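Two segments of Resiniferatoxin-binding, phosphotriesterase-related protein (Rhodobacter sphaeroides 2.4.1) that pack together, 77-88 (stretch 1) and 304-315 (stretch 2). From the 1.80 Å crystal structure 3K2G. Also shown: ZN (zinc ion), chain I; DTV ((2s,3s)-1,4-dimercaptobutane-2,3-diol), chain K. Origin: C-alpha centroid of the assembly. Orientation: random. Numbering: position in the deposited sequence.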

ATOM      1  N   LYS B  77     -30.175   0.509 -27.353  1.00 27.55           N
ATOM      2  CA  LYS B  77     -30.462   1.719 -28.119  1.00 28.75           C
ATOM      3  C   LYS B  77     -31.394   2.682 -27.386  1.00 26.83           C
ATOM      4  O   LYS B  77     -31.228   3.897 -27.464  1.00 27.82           O
ATOM      5  N   HIS B  78     -32.373   2.135 -26.678  1.00 25.66           N
ATOM      6  CA  HIS B  78     -33.346   2.941 -25.942  1.00 25.26           C
ATOM      7  C   HIS B  78     -32.712   3.705 -24.780  1.00 26.27           C
ATOM      8  O   HIS B  78     -33.197   4.761 -24.373  1.00 25.73           O
ATOM      9  N   ASN B  79     -31.615   3.163 -24.266  1.00 24.90           N
ATOM     10  CA  ASN B  79     -30.902   3.732 -23.126  1.00 25.22           C
ATOM     11  C   ASN B  79     -30.033   4.951 -23.437  1.00 24.82           C
ATOM     12  O   ASN B  79     -29.972   5.895 -22.653  1.00 24.83           O
ATOM     13  N   ILE B  80     -29.375   4.925 -24.590  1.00 25.13           N
ATOM     14  CA  ILE B  80     -28.453   5.984 -24.975  1.00 26.41           C
ATOM     15  C   ILE B  80     -29.015   7.280 -25.557  1.00 27.11           C
ATOM     16  O   ILE B  80     -28.568   7.753 -26.601  1.00 27.85           O
ATOM     17  N   ALA B  81     -29.988   7.855 -24.865  1.00 26.72           N
ATOM     18  CA  ALA B  81     -30.577   9.119 -25.273  1.00 25.78           C
ATOM     19  C   ALA B  81     -31.589   9.594 -24.245  1.00 24.42           C
ATOM     20  O   ALA B  81     -32.566   8.907 -23.949  1.00 24.60           O
ATOM     21  N   LEU B  82     -31.326  10.766 -23.679  1.00 23.48           N
ATOM     22  CA  LEU B  82     -32.220  11.370 -22.708  1.00 22.65           C
ATOM     23  C   LEU B  82     -33.066  12.311 -23.564  1.00 23.37           C
ATOM     24  O   LEU B  82     -32.635  13.415 -23.911  1.00 20.66           O
ATOM     25  N   ASP B  83     -34.265  11.848 -23.907  1.00 24.04           N
ATOM     26  CA  ASP B  83     -35.171  12.594 -24.770  1.00 24.55           C
ATOM     27  C   ASP B  83     -36.570  12.869 -24.235  1.00 25.60           C
ATOM     28  O   ASP B  83     -37.409  13.395 -24.964  1.00 23.16           O
ATOM     29  N   ASP B  84     -36.843  12.509 -22.987  1.00 26.29           N
ATOM     30  CA  ASP B  84     -38.165  12.780 -22.433  1.00 26.80           C
ATOM     31  C   ASP B  84     -38.070  13.977 -21.503  1.00 26.33           C
ATOM     32  O   ASP B  84     -37.630  13.862 -20.361  1.00 23.55           O
ATOM     33  N   LEU B  85     -38.508  15.129 -22.001  1.00 26.50           N
ATOM     34  CA  LEU B  85     -38.446  16.367 -21.243  1.00 26.45           C
ATOM     35  C   LEU B  85     -39.274  16.349 -19.965  1.00 26.35           C
ATOM     36  O   LEU B  85     -38.853  16.887 -18.937  1.00 24.57           O
ATOM     37  N   ASP B  86     -40.451  15.737 -20.019  1.00 24.66           N
ATOM     38  CA  ASP B  86     -41.299  15.684 -18.836  1.00 23.92           C
ATOM     39  C   ASP B  86     -40.666  14.858 -17.720  1.00 21.48           C
ATOM     40  O   ASP B  86     -40.803  15.191 -16.544  1.00 21.17           O
ATOM     41  N   LEU B  87     -39.974  13.788 -18.090  1.00 20.63           N
ATOM     42  CA  LEU B  87     -39.308  12.934 -17.108  1.00 20.68           C
ATOM     43  C   LEU B  87     -38.121  13.689 -16.510  1.00 19.18           C
ATOM     44  O   LEU B  87     -37.866  13.621 -15.302  1.00 17.35           O
ATOM     45  N   ALA B  88     -37.399  14.406 -17.366  1.00 18.05           N
ATOM     46  CA  ALA B  88     -36.255  15.195 -16.925  1.00 19.13           C
ATOM     47  C   ALA B  88     -36.736  16.163 -15.850  1.00 18.57           C
ATOM     48  O   ALA B  88     -36.123  16.290 -14.791  1.00 18.22           O
ATOM     49  N   ASP B 304     -23.140  12.879 -13.523  1.00 11.65           N
ATOM     50  CA  ASP B 304     -22.946  12.742 -14.961  1.00 14.14           C
ATOM     51  C   ASP B 304     -24.053  11.854 -15.543  1.00 13.80           C
ATOM     52  O   ASP B 304     -23.797  10.932 -16.323  1.00 14.12           O
ATOM     53  N   VAL B 305     -25.285  12.118 -15.129  1.00 14.84           N
ATOM     54  CA  VAL B 305     -26.427  11.385 -15.663  1.00 15.51           C
ATOM     55  C   VAL B 305     -26.365  11.626 -17.169  1.00 14.89           C
ATOM     56  O   VAL B 305     -26.374  12.778 -17.610  1.00 13.08           O
ATOM     57  N   PHE B 306     -26.281  10.557 -17.960  1.00 15.33           N
ATOM     58  CA  PHE B 306     -26.200  10.720 -19.404  1.00 16.16           C
ATOM     59  C   PHE B 306     -26.922   9.643 -20.207  1.00 15.03           C
ATOM     60  O   PHE B 306     -26.832   9.624 -21.427  1.00 16.34           O
ATOM     61  N   VAL B 307     -27.624   8.749 -19.514  1.00 15.68           N
ATOM     62  CA  VAL B 307     -28.404   7.686 -20.156  1.00 15.15           C
ATOM     63  C   VAL B 307     -29.650   7.439 -19.312  1.00 15.84           C
ATOM     64  O   VAL B 307     -29.644   7.682 -18.106  1.00 14.31           O
ATOM     65  N   LYS B 308     -30.717   6.962 -19.947  1.00 15.28           N
ATOM     66  CA  LYS B 308     -31.974   6.706 -19.253  1.00 15.87           C
ATOM     67  C   LYS B 308     -31.864   5.858 -17.987  1.00 14.83           C
ATOM     68  O   LYS B 308     -32.513   6.161 -16.982  1.00 14.43           O
HETATM   69  N   MSE B 309     -31.048   4.807 -18.027  1.00 14.98           N
HETATM   70  CA  MSE B 309     -30.945   3.922 -16.871  1.00 16.66           C
HETATM   71  C   MSE B 309     -30.372   4.567 -15.619  1.00 16.43           C
HETATM   72  O   MSE B 309     -30.371   3.958 -14.556  1.00 15.62           O
HETATM   73  N   MSE B 310     -29.906   5.808 -15.726  1.00 14.98           N
HETATM   74  CA  MSE B 310     -29.368   6.479 -14.554  1.00 15.59           C
HETATM   75  C   MSE B 310     -30.445   7.315 -13.867  1.00 15.98           C
HETATM   76  O   MSE B 310     -30.198   7.923 -12.831  1.00 15.71           O
ATOM     77  N   LEU B 311     -31.639   7.334 -14.452  1.00 15.89           N
ATOM     78  CA  LEU B 311     -32.767   8.069 -13.879  1.00 16.23           C
ATOM     79  C   LEU B 311     -33.516   7.109 -12.952  1.00 16.77           C
ATOM     80  O   LEU B 311     -33.570   5.906 -13.222  1.00 14.30           O
ATOM     81  N   THR B 312     -34.099   7.632 -11.874  1.00 15.84           N
ATOM     82  CA  THR B 312     -34.804   6.780 -10.923  1.00 17.57           C
ATOM     83  C   THR B 312     -35.968   6.039 -11.593  1.00 18.39           C
ATOM     84  O   THR B 312     -36.270   4.888 -11.256  1.00 16.69           O
ATOM     85  N   ARG B 313     -36.602   6.697 -12.558  1.00 17.77           N
ATOM     86  CA  ARG B 313     -37.708   6.097 -13.295  1.00 19.18           C
ATOM     87  C   ARG B 313     -37.306   4.759 -13.916  1.00 19.00           C
ATOM     88  O   ARG B 313     -38.144   3.873 -14.097  1.00 18.93           O
ATOM     89  N   TYR B 314     -36.026   4.611 -14.245  1.00 16.60           N
ATOM     90  CA  TYR B 314     -35.547   3.374 -14.853  1.00 18.22           C
ATOM     91  C   TYR B 314     -34.685   2.533 -13.921  1.00 17.96           C
ATOM     92  O   TYR B 314     -33.885   1.716 -14.383  1.00 17.96           O
ATOM     93  N   GLY B 315     -34.859   2.729 -12.618  1.00 16.08           N
ATOM     94  CA  GLY B 315     -34.102   1.965 -11.644  1.00 17.80           C
ATOM     95  C   GLY B 315     -32.762   2.564 -11.256  1.00 16.78           C
ATOM     96  O   GLY B 315     -32.002   1.957 -10.491  1.00 13.92           O
TER

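The contact is organized around one buried lysine. Lys308 leaves its backbone sideways, but an m, t, t, p side chain carries the ammonium into a pocket of carbonyl oxygens on the first stretch. Lys308 NZ donates to His78 O at 2.6 Å and to Ala81 O at 2.7 Å, and a salt bridge to Asp83, with Lys308 NZ 3.4 Å from Asp83 OD1, adds a weak hydrogen bond. The two shorter bonds go to main-chain carbonyls; the carboxylate of Asp83 (chi1 p), the partner with the opposite charge, is more distant. The rule to read here is that a buried amine is met by acceptors of the opposing backbone.

Asn79 supplies the second polar anchor and reads the backbone of the other segment twice. Its carbonyl O accepts from Lys308 N at 3.0 Å, while its t side chain brings OD1 to within 2.8 Å of Met309 N, a second hydrogen bond. These bonds engage consecutive amides at the start of the 308-310 3-10 segment, and they fall where the two backbones run close, with Asn79 CA 5.0 Å from Lys308 CA. Asn79 ND2 is satisfied elsewhere in the structure.

The aliphatic part of the lysine is used as well. Lys308 CD sits over one face of the His78 ring, 3.9 Å from its centroid, a CH-pi contact, with His78 in the t rotamer. The edge of that imidazole is directed toward the face of Tyr314 in an offset pair, with planes at 86° and centroids 5.9 Å apart. Water 1 links the two side chains, lying 2.9 Å from Tyr314 OH and, more weakly, 3.4 Å from His78 NE2.

Leucines supply the apolar part of the contact, beginning beside the lysine. Leu82 (m, t) starts sideways, yet its methyls reach across: CD2 comes 3.5 Å from Val307 C and 3.9 Å from Leu311 CD1, while CD1 lies 4.1 Å from Val305 CG1. Leu87 (t, p) points toward the second stretch from the helix, with CD2 3.7 Å from both Leu311 CD1 and Tyr314 CE2, and CD1 3.5 Å from Arg313 CB. Leu311 (m, t), itself pointing toward the first stretch, therefore meets both leucines. Asp84 caps the helix that presents Leu87, its OD1 accepting from Leu87 N at 2.8 Å.

Beyond the contact, Asp304 OD1 binds the zinc at 2.3 Å, and water 2, also on the metal, donates to Asp304 OD2 at 3.0 Å. The CA-to-CB bond of Phe306 points away from the first stretch, though its backbone C lies 3.8 Å from Leu82 CD1; Phe306 CE1 approaches DTV O2 at 3.4 Å.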

ATOM      1  CB  LYS B  77     -31.082   1.359 -29.477  1.00 29.77           C
ATOM      2  CG  LYS B  77     -30.131   0.678 -30.443  1.00 33.81           C
ATOM      3  CD  LYS B  77     -30.824   0.360 -31.763  1.00 36.33           C
ATOM      4  CE  LYS B  77     -29.874  -0.312 -32.741  1.00 37.55           C
ATOM      5  NZ  LYS B  77     -30.543  -0.620 -34.036  1.00 39.03           N
ATOM      6  CB  HIS B  78     -34.458   2.030 -25.409  1.00 26.17           C
ATOM      7  CG  HIS B  78     -35.471   2.735 -24.560  1.00 25.59           C
ATOM      8  ND1 HIS B  78     -36.207   3.810 -25.013  1.00 27.95           N
ATOM      9  CD2 HIS B  78     -35.896   2.497 -23.297  1.00 26.28           C
ATOM     10  CE1 HIS B  78     -37.041   4.201 -24.067  1.00 26.72           C
ATOM     11  NE2 HIS B  78     -36.872   3.421 -23.014  1.00 28.14           N
ATOM     12  CB  ASN B  79     -30.033   2.633 -22.503  1.00 23.43           C
ATOM     13  CG  ASN B  79     -29.303   3.083 -21.251  1.00 22.30           C
ATOM     14  OD1 ASN B  79     -29.904   3.613 -20.321  1.00 15.92           O
ATOM     15  ND2 ASN B  79     -27.997   2.852 -21.217  1.00 24.28           N
ATOM     16  CB  ILE B  80     -27.375   5.418 -25.930  1.00 27.07           C
ATOM     17  CG1 ILE B  80     -28.029   4.838 -27.183  1.00 26.35           C
ATOM     18  CG2 ILE B  80     -26.577   4.331 -25.214  1.00 25.26           C
ATOM     19  CD1 ILE B  80     -27.041   4.190 -28.139  1.00 27.74           C
ATOM     20  CB  ALA B  81     -31.237   8.994 -26.650  1.00 27.26           C
ATOM     21  CB  LEU B  82     -31.416  12.144 -21.654  1.00 23.66           C
ATOM     22  CG  LEU B  82     -30.530  11.297 -20.726  1.00 22.63           C
ATOM     23  CD1 LEU B  82     -29.673  12.195 -19.845  1.00 20.96           C
ATOM     24  CD2 LEU B  82     -31.414  10.411 -19.858  1.00 22.05           C
ATOM     25  CB  ASP B  83     -35.298  11.871 -26.109  1.00 25.99           C
ATOM     26  CG  ASP B  83     -35.617  10.395 -25.943  1.00 25.62           C
ATOM     27  OD1 ASP B  83     -36.130  10.010 -24.873  1.00 22.85           O
ATOM     28  OD2 ASP B  83     -35.360   9.623 -26.887  1.00 29.32           O
ATOM     29  CB  ASP B  84     -38.713  11.578 -21.664  1.00 28.31           C
ATOM     30  CG  ASP B  84     -40.178  11.751 -21.303  1.00 30.67           C
ATOM     31  OD1 ASP B  84     -40.514  12.747 -20.627  1.00 29.04           O
ATOM     32  OD2 ASP B  84     -40.997  10.896 -21.704  1.00 32.28           O
ATOM     33  CB  LEU B  85     -38.880  17.533 -22.132  1.00 28.62           C
ATOM     34  CG  LEU B  85     -38.382  18.924 -21.741  1.00 29.79           C
ATOM     35  CD1 LEU B  85     -36.875  18.908 -21.535  1.00 29.96           C
ATOM     36  CD2 LEU B  85     -38.756  19.905 -22.839  1.00 32.09           C
ATOM     37  CB  ASP B  86     -42.677  15.127 -19.200  1.00 25.77           C
ATOM     38  CG  ASP B  86     -43.504  16.115 -19.994  1.00 27.11           C
ATOM     39  OD1 ASP B  86     -43.894  17.154 -19.420  1.00 28.87           O
ATOM     40  OD2 ASP B  86     -43.752  15.863 -21.190  1.00 28.55           O
ATOM     41  CB  LEU B  87     -38.819  11.638 -17.770  1.00 21.53           C
ATOM     42  CG  LEU B  87     -38.056  10.655 -16.870  1.00 20.47           C
ATOM     43  CD1 LEU B  87     -38.911  10.278 -15.673  1.00 20.44           C
ATOM     44  CD2 LEU B  87     -37.673   9.418 -17.659  1.00 20.51           C
ATOM     45  CB  ALA B  88     -35.663  15.966 -18.100  1.00 17.58           C
ATOM     46  CB  ASP B 304     -21.579  12.148 -15.317  1.00 13.83           C
ATOM     47  CG  ASP B 304     -21.303  12.205 -16.814  1.00 16.53           C
ATOM     48  OD1 ASP B 304     -21.907  13.070 -17.483  1.00 16.29           O
ATOM     49  OD2 ASP B 304     -20.484  11.412 -17.328  1.00 15.65           O
ATOM     50  CB  VAL B 305     -27.752  11.951 -15.127  1.00 16.02           C
ATOM     51  CG1 VAL B 305     -28.917  11.390 -15.928  1.00 16.67           C
ATOM     52  CG2 VAL B 305     -27.902  11.611 -13.650  1.00 16.63           C
ATOM     53  CB  PHE B 306     -24.728  10.823 -19.844  1.00 16.31           C
ATOM     54  CG  PHE B 306     -24.011   9.508 -19.913  1.00 18.04           C
ATOM     55  CD1 PHE B 306     -23.715   8.926 -21.145  1.00 16.96           C
ATOM     56  CD2 PHE B 306     -23.614   8.857 -18.753  1.00 16.98           C
ATOM     57  CE1 PHE B 306     -23.038   7.712 -21.218  1.00 18.15           C
ATOM     58  CE2 PHE B 306     -22.938   7.640 -18.811  1.00 19.15           C
ATOM     59  CZ  PHE B 306     -22.648   7.068 -20.048  1.00 20.20           C
ATOM     60  CB  VAL B 307     -27.616   6.356 -20.284  1.00 16.62           C
ATOM     61  CG1 VAL B 307     -26.458   6.519 -21.273  1.00 14.35           C
ATOM     62  CG2 VAL B 307     -27.099   5.919 -18.924  1.00 16.20           C
ATOM     63  CB  LYS B 308     -32.986   6.032 -20.189  1.00 17.01           C
ATOM     64  CG  LYS B 308     -33.498   6.902 -21.329  1.00 19.44           C
ATOM     65  CD  LYS B 308     -34.786   6.320 -21.905  1.00 21.00           C
ATOM     66  CE  LYS B 308     -35.334   7.162 -23.063  1.00 21.62           C
ATOM     67  NZ  LYS B 308     -34.461   7.081 -24.267  1.00 20.99           N
HETATM   68  CB  MSE B 309     -30.165   2.640 -17.216  1.00 22.59           C
HETATM   69  CG  MSE B 309     -28.678   2.786 -17.407  1.00 28.20           C
HETATM   70 SE   MSE B 309     -27.909   1.043 -17.886  1.00 44.68          SE
HETATM   71  CE  MSE B 309     -27.828   0.211 -16.092  1.00 33.47           C
HETATM   72  CB  MSE B 310     -28.173   7.345 -14.939  1.00 15.58           C
HETATM   73  CG  MSE B 310     -26.935   6.538 -15.348  1.00 18.59           C
HETATM   74 SE   MSE B 310     -25.438   7.630 -15.903  1.00 27.20          SE
HETATM   75  CE  MSE B 310     -24.920   8.326 -14.140  1.00 20.05           C
ATOM     76  CB  LEU B 311     -33.702   8.552 -14.986  1.00 17.83           C
ATOM     77  CG  LEU B 311     -33.084   9.517 -15.999  1.00 18.55           C
ATOM     78  CD1 LEU B 311     -34.076   9.779 -17.123  1.00 20.49           C
ATOM     79  CD2 LEU B 311     -32.697  10.816 -15.302  1.00 19.90           C
ATOM     80  CB  THR B 312     -35.316   7.598  -9.712  1.00 18.25           C
ATOM     81  OG1 THR B 312     -36.410   8.432 -10.112  1.00 19.78           O
ATOM     82  CG2 THR B 312     -34.196   8.481  -9.168  1.00 14.26           C
ATOM     83  CB  ARG B 313     -38.170   7.057 -14.392  1.00 21.31           C
ATOM     84  CG  ARG B 313     -38.694   6.391 -15.654  1.00 26.75           C
ATOM     85  CD  ARG B 313     -40.134   5.965 -15.526  1.00 30.59           C
ATOM     86  NE  ARG B 313     -40.638   5.384 -16.772  1.00 31.79           N
ATOM     87  CZ  ARG B 313     -40.649   4.083 -17.042  1.00 31.88           C
ATOM     88  NH1 ARG B 313     -40.182   3.215 -16.152  1.00 29.26           N
ATOM     89  NH2 ARG B 313     -41.142   3.649 -18.197  1.00 30.38           N
ATOM     90  CB  TYR B 314     -34.768   3.678 -16.130  1.00 19.72           C
ATOM     91  CG  TYR B 314     -35.633   4.229 -17.233  1.00 22.69           C
ATOM     92  CD1 TYR B 314     -36.586   3.428 -17.862  1.00 23.84           C
ATOM     93  CD2 TYR B 314     -35.523   5.561 -17.629  1.00 22.98           C
ATOM     94  CE1 TYR B 314     -37.410   3.943 -18.861  1.00 24.42           C
ATOM     95  CE2 TYR B 314     -36.341   6.084 -18.625  1.00 23.69           C
ATOM     96  CZ  TYR B 314     -37.281   5.272 -19.237  1.00 23.67           C
ATOM     97  OH  TYR B 314     -38.085   5.790 -20.228  1.00 22.40           O
TER
HETATM   98 ZN    ZN I 400     -20.941  14.325 -19.176  1.00 22.19          ZN
HETATM   99  S1  DTV K 402     -17.095   8.261 -23.643  1.00 45.30           S
HETATM  100  C1  DTV K 402     -18.328   9.644 -23.799  1.00 42.25           C
HETATM  101  C2  DTV K 402     -19.770   9.161 -23.962  1.00 41.69           C
HETATM  102  O2  DTV K 402     -20.114   8.408 -22.809  1.00 41.22           O
HETATM  103  C3  DTV K 402     -20.730  10.356 -24.099  1.00 41.08           C
HETATM  104  O3  DTV K 402     -20.675  11.138 -22.930  1.00 41.15           O
HETATM  105  C4  DTV K 402     -22.180   9.919 -24.305  1.00 39.95           C
HETATM  106  S4  DTV K 402     -23.081  11.029 -25.420  1.00 39.58           S
HETATM  107  O   HOH W   1     -39.910   4.088 -21.711  1.00 25.60           O
HETATM  108  O   HOH W   2     -19.711  12.932 -19.804  1.00 19.45           O